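Local atomic coordinates of transketolase (Campylobacter jejuni, PDB entry 3L84), a protein that belongs to the transketolase family of thiamine-diphosphate-binding enzymes and forms a two-chain assembly. Residues Ala329-Phe333 / Gly345-Asn349; Lys481-Ile485 / Gly511-Asn515; Ala517-Glu522 / Tyr572-Leu576. All blocks are in the same frame, centred on the assembly; numbering follows the deposited sequence.

How the contacts relate
Along the chain the three contacts follow one another in series; none nests in or crosses another. Contact 1 folds the later part of the loop between helix 314-321 and helix 340-354 back on that second helix. Contact 2 opens on helix 476-488 and closes on the connection between strand 493-496 and strand 518-521. Contact 3 then joins strand 518-521 to helix 570-576. Contacts 1 and 2 touch where Tyr330 meets Gln484 and Ile347 meets Trp483. Contacts 2 and 3 touch through Tyr572, Tyr518 and the 511-515 loop. Contacts 1 and 3 do not touch; their centres lie about 27 Å apart. Together they link the 329-333 loop, helices 340-354 and 476-488, the 511-515 connection, and strand 518-521 with helix 570-576.

Contact 1 of 3, residues Ala329-Phe333 / Gly345-Asn349; sequences AYPDF and GEILN
Ile347 is the bump of this contact, and Tyr330, Pro331 and Phe333 form the hollow that receives it. The hollow belongs to an extended piece of loop, and the bump to the middle of helix 340-354. Each branch of Ile347 has its own neighbours. CG2 meets the Tyr330 ring at its edge, close to the ring plane, and stands 3.9 Å from both CD1 and CE1 of Tyr330. CG1 points to the later loop residues, Pro331 and Phe333. It lies 4.1 Å from CD of Pro331 and 4.0 Å from CE2 of Phe333. The torsions account for this split: CG2 is anti to the backbone N of Ile347, while CG1 is anti to its carbonyl carbon (chi1 -63°). CD1 of Ile347 continues that branch to the same corner of the ring, CE2.

Glu346 adds a smaller bump. Its CB touches the rim of the Phe333 ring, 3.9 Å from CZ and in the ring plane. Phe333 therefore offers its edge to the helix. CB of Pro331 lies over one face of the same ring, 3.4 Å from its plane and nearer the rim than the centre, so the loop's own proline backs the ring.

Ile347 also touches Asn479 and Trp483 of helix 476-488, and Tyr330 reaches Gln484 and Leu487 there. No hydrogen bond or salt bridge joins the two segments. The chemistry is that of carbon against carbon, so the loop is held to the helix by fit and by the burial of apolar surface.

Contact 2 of 3, residues Lys481-Ile485 / Gly511-Asn515; sequences KAWQI and GDVKN
Helix 476-488 of the pyrimidine-binding domain meets here the connection that runs on to strand 518-521. In that connection residues 513-515 make a short 3-10 turn. Lys481 spans the gap. Its chain is extended beyond CG, and NZ gives a hydrogen bond of 2.7 Å to OD1 of Asp512, as part of a salt bridge. NZ comes in on the syn lone pair of OD1. The lysine chain runs roughly perpendicular to the Asp512 side chain.

OD1 has a second donor. The backbone N of Val513 meets it on the anti side at 2.8 Å, 21° out of the carboxylate plane. The two bonds fix the Asp512 carboxylate at the start of the 3-10 turn. Asn515 OD1 closes the same turn from its other end. It accepts from the backbone N of Asp512 at 2.9 Å, in the carbonyl plane and on a lone pair, and also from NZ of Lys514.

Beside the salt bridge lies an apolar patch. Val513 fits between Lys481 and Ile485, one helical turn apart. CG2 of Val513 lies 3.7 Å from CD of Lys481, and CG1 of Val513 lies 3.8 Å from CD1 of Ile485. The same CD1 of Ile485 also presses on the backbone, 3.6 Å from CA of Lys514. Val513 CG1 is anti to its backbone N (chi1 175°), which brings it to Ile485, though it also nears CB of Lys481, and leaves CG2 along the lysine chain.

Pro508 touches Lys481, and Pro560 touches Val513. The backbone bond from Asn515 N to Asp512 O, with the Asp512 carboxylate on Val513 N at its start, defines a 3-10 turn packed on a helix of the parallel six-stranded sheet domain.

Contact 3 of 3, residues Ala517-Glu522 / Tyr572-Leu576; sequences AYLLKE and YQERL
OE2 of Glu522 is gripped by two donors, NE of Arg575 at 2.9 Å and a water. The water also donates to the backbone O of Arg575, so it adds a further tie between the segments. The other oxygen of Glu522 is held as well: NH2 of Arg575 binds OE1 at 2.9 Å, almost straight at 179°. NE and NH2 thus each take one oxygen, and each oxygen uses its syn lone pair. The carboxylate and guanidinium planes are close to coplanar, which makes a nearly flat two-bonded salt bridge.

At the other end of the contact the backbone oxygen of Ala517 takes a hydrogen bond of 2.7 Å from OH of Tyr572. The hydroxyl lies in the carbonyl plane, on a lone pair, with a C=O...O angle of 141°. Seen from the ring, the oxygen sits at the edge and in the plane. CG of Tyr572 is anti to its backbone N (chi1 -178°), which carries the ring across to the backbone at Ala517. The same hydroxyl of Tyr572 packs 3.5 Å from CA of Tyr518.

Between the two polar ends lies an apolar stretch. Leu519 and Leu576 lie alongside one another, running opposite ways, with CG of Leu519 3.9 Å from CG of Leu576. CD2 of Leu576 reaches CB of Ala517 at 3.9 Å, while its CD1 lies over one face of the Tyr572 ring, near the rim.

Phe510 makes a cation-pi contact with Arg575, and Phe565 of helix 562-566 touches Ala517, Tyr572 and Leu576. Strand 518-521 pairs antiparallel with 554-558 in the mixed sheet, and Leu519 also bonds the backbone of Val509 and Phe510. Leu520 and Lys521 form a classic beta bulge facing Val556. Helix 570-576 packs against this strand.

Contact 1 of 3, residues Ala329-Phe333 / Gly345-Asn349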
loop_
_atom_site.group_PDB
_atom_site.type_symbol
_atom_site.label_atom_id
_atom_site.label_comp_id
_atom_site.label_asym_id
_atom_site.label_seq_id
_atom_site.Cartn_x
_atom_site.Cartn_y
_atom_site.Cartn_z
ATOM N N ALA A 329 -32.877 10.188 10.082
ATOM C CA ALA A 329 -33.033 11.568 9.621
ATOM C C ALA A 329 -31.644 12.180 9.574
ATOM O O ALA A 329 -30.997 12.465 10.618
ATOM C CB ALA A 329 -33.954 12.351 10.564
ATOM N N TYR A 330 -31.182 12.379 8.364
ATOM C CA TYR A 330 -29.845 12.958 8.144
ATOM C C TYR A 330 -29.900 14.449 8.275
ATOM O O TYR A 330 -30.990 15.042 8.249
ATOM C CB TYR A 330 -29.380 12.640 6.736
ATOM C CG TYR A 330 -29.040 11.191 6.506
ATOM C CD1 TYR A 330 -27.737 10.757 6.561
ATOM C CD2 TYR A 330 -30.016 10.257 6.203
ATOM C CE1 TYR A 330 -27.405 9.439 6.315
ATOM C CE2 TYR A 330 -29.681 8.931 5.971
ATOM C CZ TYR A 330 -28.375 8.536 6.033
ATOM O OH TYR A 330 -28.005 7.216 5.790
ATOM N N PRO A 331 -28.753 15.121 8.458
ATOM C CA PRO A 331 -28.781 16.598 8.464
ATOM C C PRO A 331 -29.232 17.147 7.127
ATOM O O PRO A 331 -28.955 16.541 6.073
ATOM C CB PRO A 331 -27.306 16.992 8.715
ATOM C CG PRO A 331 -26.637 15.696 9.182
ATOM C CD PRO A 331 -27.370 14.604 8.497
ATOM N N ASP A 332 -29.848 18.317 7.204
ATOM C CA ASP A 332 -30.320 19.056 6.051
ATOM C C ASP A 332 -29.275 20.114 5.739
ATOM O O ASP A 332 -29.187 21.138 6.385
ATOM C CB ASP A 332 -31.666 19.686 6.321
ATOM C CG ASP A 332 -32.203 20.449 5.141
ATOM O OD1 ASP A 332 -31.540 20.498 4.081
ATOM O OD2 ASP A 332 -33.310 21.044 5.250
ATOM N N PHE A 333 -28.490 19.854 4.708
ATOM C CA PHE A 333 -27.415 20.744 4.301
ATOM C C PHE A 333 -27.777 21.631 3.128
ATOM O O PHE A 333 -26.893 22.311 2.560
ATOM C CB PHE A 333 -26.160 19.940 3.942
ATOM C CG PHE A 333 -25.577 19.175 5.086
ATOM C CD1 PHE A 333 -25.003 19.816 6.156
ATOM C CD2 PHE A 333 -25.492 17.802 5.020
ATOM C CE1 PHE A 333 -24.405 19.078 7.175
ATOM C CE2 PHE A 333 -24.901 17.084 6.023
ATOM C CZ PHE A 333 -24.333 17.732 7.076
ATOM N N GLY A 345 -18.545 14.403 8.616
ATOM C CA GLY A 345 -18.404 14.166 10.032
ATOM C C GLY A 345 -19.743 14.266 10.742
ATOM O O GLY A 345 -20.039 13.471 11.650
ATOM N N GLU A 346 -20.572 15.232 10.351
ATOM C CA GLU A 346 -21.904 15.314 10.937
ATOM C C GLU A 346 -22.764 14.099 10.615
ATOM O O GLU A 346 -23.484 13.584 11.475
ATOM C CB GLU A 346 -22.578 16.568 10.411
ATOM C CG GLU A 346 -21.920 17.831 10.922
ATOM C CD GLU A 346 -22.669 18.478 11.991
ATOM O OE1 GLU A 346 -23.091 19.635 11.749
ATOM O OE2 GLU A 346 -22.865 17.826 13.051
ATOM N N ILE A 347 -22.625 13.574 9.406
ATOM C CA ILE A 347 -23.341 12.367 9.024
ATOM C C ILE A 347 -22.864 11.175 9.851
ATOM O O ILE A 347 -23.669 10.379 10.317
ATOM C CB ILE A 347 -23.230 12.103 7.522
ATOM C CG1 ILE A 347 -23.900 13.244 6.737
ATOM C CG2 ILE A 347 -23.871 10.753 7.190
ATOM C CD1 ILE A 347 -23.488 13.300 5.235
ATOM N N LEU A 348 -21.555 11.049 10.024
ATOM C CA LEU A 348 -21.003 9.927 10.830
ATOM C C LEU A 348 -21.581 9.947 12.222
ATOM O O LEU A 348 -21.941 8.900 12.795
ATOM C CB LEU A 348 -19.493 10.001 10.917
ATOM C CG LEU A 348 -18.707 9.686 9.656
ATOM C CD1 LEU A 348 -17.218 10.025 9.869
ATOM C CD2 LEU A 348 -18.935 8.249 9.177
ATOM N N ASN A 349 -21.738 11.149 12.785
ATOM C CA ASN A 349 -22.358 11.271 14.106
ATOM C C ASN A 349 -23.832 10.874 14.131
ATOM O O ASN A 349 -24.251 10.190 15.056
ATOM C CB ASN A 349 -22.134 12.685 14.640
ATOM C CG ASN A 349 -20.797 12.829 15.331
ATOM O OD1 ASN A 349 -20.702 12.656 16.529
ATOM N ND2 ASN A 349 -19.741 13.057 14.560
#

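Contact 2 of 3, residues Lys481-Ile485 / Gly511-Asn515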
loop_
_atom_site.group_PDB
_atom_site.type_symbol
_atom_site.label_atom_id
_atom_site.label_comp_id
_atom_site.label_asym_id
_atom_site.label_seq_id
_atom_site.Cartn_x
_atom_site.Cartn_y
_atom_site.Cartn_z
ATOM N N LYS A 481 -27.020 11.855 0.262
ATOM C CA LYS A 481 -27.577 10.919 -0.712
ATOM C C LYS A 481 -26.596 9.763 -0.973
ATOM O O LYS A 481 -27.023 8.613 -1.151
ATOM C CB LYS A 481 -27.951 11.653 -2.003
ATOM C CG LYS A 481 -29.124 12.591 -1.833
ATOM C CD LYS A 481 -29.294 13.478 -3.057
ATOM C CE LYS A 481 -30.491 14.411 -3.002
ATOM N NZ LYS A 481 -30.409 15.358 -4.183
ATOM N N ALA A 482 -25.297 10.070 -0.950
ATOM C CA ALA A 482 -24.273 9.051 -1.136
ATOM C C ALA A 482 -24.334 8.031 -0.001
ATOM O O ALA A 482 -24.249 6.837 -0.249
ATOM C CB ALA A 482 -22.878 9.678 -1.176
ATOM N N TRP A 483 -24.448 8.479 1.252
ATOM C CA TRP A 483 -24.589 7.552 2.375
ATOM C C TRP A 483 -25.842 6.691 2.251
ATOM O O TRP A 483 -25.816 5.501 2.581
ATOM C CB TRP A 483 -24.574 8.310 3.696
ATOM C CG TRP A 483 -23.181 8.451 4.243
ATOM C CD1 TRP A 483 -22.388 9.557 4.229
ATOM C CD2 TRP A 483 -22.413 7.397 4.849
ATOM N NE1 TRP A 483 -21.182 9.259 4.835
ATOM C CE2 TRP A 483 -21.167 7.945 5.201
ATOM C CE3 TRP A 483 -22.647 6.049 5.095
ATOM C CZ2 TRP A 483 -20.178 7.204 5.832
ATOM C CZ3 TRP A 483 -21.665 5.299 5.713
ATOM C CH2 TRP A 483 -20.435 5.869 6.076
ATOM N N GLN A 484 -26.964 7.288 1.832
ATOM C CA GLN A 484 -28.189 6.506 1.696
ATOM C C GLN A 484 -27.988 5.367 0.703
ATOM O O GLN A 484 -28.427 4.250 0.928
ATOM C CB GLN A 484 -29.376 7.409 1.352
ATOM C CG GLN A 484 -29.760 8.340 2.503
ATOM C CD GLN A 484 -30.761 9.391 2.120
ATOM O OE1 GLN A 484 -30.599 10.075 1.127
ATOM N NE2 GLN A 484 -31.811 9.543 2.960
ATOM N N ILE A 485 -27.304 5.651 -0.401
ATOM C CA ILE A 485 -26.956 4.596 -1.352
ATOM C C ILE A 485 -25.972 3.600 -0.761
ATOM O O ILE A 485 -26.174 2.374 -0.876
ATOM C CB ILE A 485 -26.381 5.201 -2.643
ATOM C CG1 ILE A 485 -27.405 6.099 -3.336
ATOM C CG2 ILE A 485 -25.884 4.089 -3.590
ATOM C CD1 ILE A 485 -26.785 7.195 -4.230
ATOM N N GLY A 511 -32.507 13.706 -13.028
ATOM C CA GLY A 511 -31.717 12.694 -12.368
ATOM C C GLY A 511 -31.289 13.068 -10.967
ATOM O O GLY A 511 -31.650 14.150 -10.459
ATOM N N ASP A 512 -30.545 12.198 -10.288
ATOM C CA ASP A 512 -30.075 12.529 -8.956
ATOM C C ASP A 512 -28.795 11.730 -8.677
ATOM O O ASP A 512 -28.296 10.990 -9.528
ATOM C CB ASP A 512 -31.182 12.284 -7.887
ATOM C CG ASP A 512 -31.108 13.265 -6.715
ATOM O OD1 ASP A 512 -30.044 13.775 -6.381
ATOM O OD2 ASP A 512 -32.210 13.531 -6.154
ATOM N N VAL A 513 -28.313 11.811 -7.453
ATOM C CA VAL A 513 -27.093 11.140 -7.041
ATOM C C VAL A 513 -27.189 9.637 -7.259
ATOM O O VAL A 513 -26.188 9.018 -7.646
ATOM C CB VAL A 513 -26.777 11.490 -5.567
ATOM C CG1 VAL A 513 -25.569 10.706 -5.038
ATOM C CG2 VAL A 513 -26.507 13.015 -5.401
ATOM N N LYS A 514 -28.379 9.047 -7.092
ATOM C CA LYS A 514 -28.609 7.616 -7.336
ATOM C C LYS A 514 -28.215 7.153 -8.730
ATOM O O LYS A 514 -27.940 5.955 -8.930
ATOM C CB LYS A 514 -30.089 7.254 -7.060
ATOM C CG LYS A 514 -31.069 7.853 -8.041
ATOM C CD LYS A 514 -32.526 7.516 -7.764
ATOM C CE LYS A 514 -33.442 8.444 -8.515
ATOM N NZ LYS A 514 -33.132 8.662 -9.952
ATOM N N ASN A 515 -28.231 8.062 -9.707
ATOM C CA ASN A 515 -27.822 7.777 -11.092
ATOM C C ASN A 515 -26.343 7.940 -11.339
ATOM O O ASN A 515 -25.906 7.750 -12.462
ATOM C CB ASN A 515 -28.596 8.695 -12.046
ATOM C CG ASN A 515 -30.090 8.566 -11.891
ATOM O OD1 ASN A 515 -30.765 9.434 -11.290
ATOM N ND2 ASN A 515 -30.625 7.473 -12.390
#

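Contact 3 of 3, residues Ala517-Glu522 / Tyr572-Leu576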
loop_
_atom_site.group_PDB
_atom_site.type_symbol
_atom_site.label_atom_id
_atom_site.label_comp_id
_atom_site.label_asym_id
_atom_site.label_seq_id
_atom_site.Cartn_x
_atom_site.Cartn_y
_atom_site.Cartn_z
ATOM N N ALA A 517 -24.412 10.309 -12.046
ATOM C CA ALA A 517 -24.294 11.663 -12.590
ATOM C C ALA A 517 -25.688 12.171 -12.848
ATOM O O ALA A 517 -26.589 11.365 -13.146
ATOM C CB ALA A 517 -23.474 11.676 -13.892
ATOM N N TYR A 518 -25.899 13.486 -12.748
ATOM C CA TYR A 518 -27.220 14.075 -12.997
ATOM C C TYR A 518 -27.039 15.505 -13.486
ATOM O O TYR A 518 -25.945 16.084 -13.360
ATOM C CB TYR A 518 -28.091 14.004 -11.726
ATOM C CG TYR A 518 -27.594 14.824 -10.574
ATOM C CD1 TYR A 518 -28.107 16.080 -10.341
ATOM C CD2 TYR A 518 -26.637 14.346 -9.690
ATOM C CE1 TYR A 518 -27.647 16.867 -9.292
ATOM C CE2 TYR A 518 -26.192 15.117 -8.657
ATOM C CZ TYR A 518 -26.715 16.366 -8.429
ATOM O OH TYR A 518 -26.310 17.166 -7.390
ATOM N N LEU A 519 -28.110 16.072 -14.023
ATOM C CA LEU A 519 -28.045 17.445 -14.540
ATOM C C LEU A 519 -28.331 18.490 -13.459
ATOM O O LEU A 519 -29.347 18.407 -12.780
ATOM C CB LEU A 519 -29.040 17.636 -15.699
ATOM C CG LEU A 519 -28.633 17.067 -17.052
ATOM C CD1 LEU A 519 -29.820 17.022 -17.977
ATOM C CD2 LEU A 519 -27.501 17.912 -17.661
ATOM N N LEU A 520 -27.437 19.471 -13.325
ATOM C CA LEU A 520 -27.644 20.688 -12.517
ATOM C C LEU A 520 -28.147 21.834 -13.381
ATOM O O LEU A 520 -28.755 22.778 -12.875
ATOM C CB LEU A 520 -26.328 21.163 -11.854
ATOM C CG LEU A 520 -25.866 20.285 -10.745
ATOM C CD1 LEU A 520 -24.475 20.700 -10.329
ATOM C CD2 LEU A 520 -26.822 20.374 -9.558
ATOM N N LYS A 521 -27.831 21.796 -14.674
ATOM C CA LYS A 521 -28.225 22.854 -15.609
ATOM C C LYS A 521 -28.439 22.184 -16.927
ATOM O O LYS A 521 -27.619 21.354 -17.342
ATOM C CB LYS A 521 -27.137 23.936 -15.714
ATOM C CG LYS A 521 -27.444 25.085 -16.644
ATOM C CD LYS A 521 -26.276 26.063 -16.604
ATOM C CE LYS A 521 -26.381 27.186 -17.597
ATOM N NZ LYS A 521 -25.468 28.282 -17.141
ATOM N N GLU A 522 -29.554 22.496 -17.575
ATOM C CA GLU A 522 -29.901 21.895 -18.860
ATOM C C GLU A 522 -30.366 22.981 -19.786
ATOM O O GLU A 522 -31.246 23.756 -19.430
ATOM C CB GLU A 522 -30.995 20.845 -18.707
ATOM C CG GLU A 522 -31.323 20.028 -19.983
ATOM C CD GLU A 522 -32.263 18.863 -19.771
ATOM O OE1 GLU A 522 -33.105 18.916 -18.854
ATOM O OE2 GLU A 522 -32.189 17.895 -20.551
ATOM N N TYR A 572 -30.607 7.643 -20.589
ATOM C CA TYR A 572 -30.261 8.544 -19.501
ATOM C C TYR A 572 -28.925 9.265 -19.801
ATOM O O TYR A 572 -28.814 10.493 -19.718
ATOM C CB TYR A 572 -30.176 7.754 -18.191
ATOM C CG TYR A 572 -29.871 8.661 -17.031
ATOM C CD1 TYR A 572 -30.880 9.348 -16.380
ATOM C CD2 TYR A 572 -28.586 8.847 -16.592
ATOM C CE1 TYR A 572 -30.619 10.212 -15.378
ATOM C CE2 TYR A 572 -28.294 9.729 -15.556
ATOM C CZ TYR A 572 -29.336 10.406 -14.960
ATOM O OH TYR A 572 -29.128 11.301 -13.948
ATOM N N GLN A 573 -27.919 8.496 -20.193
ATOM C CA GLN A 573 -26.601 9.071 -20.468
ATOM C C GLN A 573 -26.694 10.090 -21.598
ATOM O O GLN A 573 -26.068 11.146 -21.521
ATOM C CB GLN A 573 -25.580 7.978 -20.828
ATOM C CG GLN A 573 -25.296 6.986 -19.663
ATOM C CD GLN A 573 -24.305 5.902 -19.988
ATOM O OE1 GLN A 573 -24.067 5.615 -21.138
ATOM N NE2 GLN A 573 -23.725 5.270 -18.962
ATOM N N GLU A 574 -27.478 9.773 -22.619
ATOM C CA GLU A 574 -27.607 10.644 -23.785
ATOM C C GLU A 574 -28.328 11.941 -23.471
ATOM O O GLU A 574 -28.063 12.973 -24.119
ATOM C CB GLU A 574 -28.323 9.915 -24.933
ATOM C CG GLU A 574 -27.453 8.865 -25.545
ATOM C CD GLU A 574 -28.099 8.114 -26.688
ATOM O OE1 GLU A 574 -29.323 8.272 -26.914
ATOM O OE2 GLU A 574 -27.361 7.347 -27.346
ATOM N N ARG A 575 -29.257 11.920 -22.526
ATOM C CA ARG A 575 -29.874 13.157 -22.097
ATOM C C ARG A 575 -28.856 14.068 -21.420
ATOM O O ARG A 575 -28.853 15.274 -21.646
ATOM C CB ARG A 575 -31.041 12.915 -21.169
ATOM C CG ARG A 575 -31.664 14.223 -20.745
ATOM C CD ARG A 575 -33.122 14.137 -20.441
ATOM N NE ARG A 575 -33.554 15.404 -19.878
ATOM C CZ ARG A 575 -34.727 15.590 -19.301
ATOM N NH1 ARG A 575 -35.602 14.591 -19.239
ATOM N NH2 ARG A 575 -35.010 16.773 -18.764
ATOM N N LEU A 576 -28.001 13.499 -20.568
ATOM C CA LEU A 576 -26.999 14.307 -19.881
ATOM C C LEU A 576 -25.925 14.869 -20.802
ATOM O O LEU A 576 -25.544 16.051 -20.684
ATOM C CB LEU A 576 -26.298 13.504 -18.790
ATOM C CG LEU A 576 -26.978 13.520 -17.416
ATOM C CD1 LEU A 576 -28.467 13.134 -17.447
ATOM C CD2 LEU A 576 -26.195 12.632 -16.460
HETATM O O HOH W 1 -30.091 17.643 -22.156
#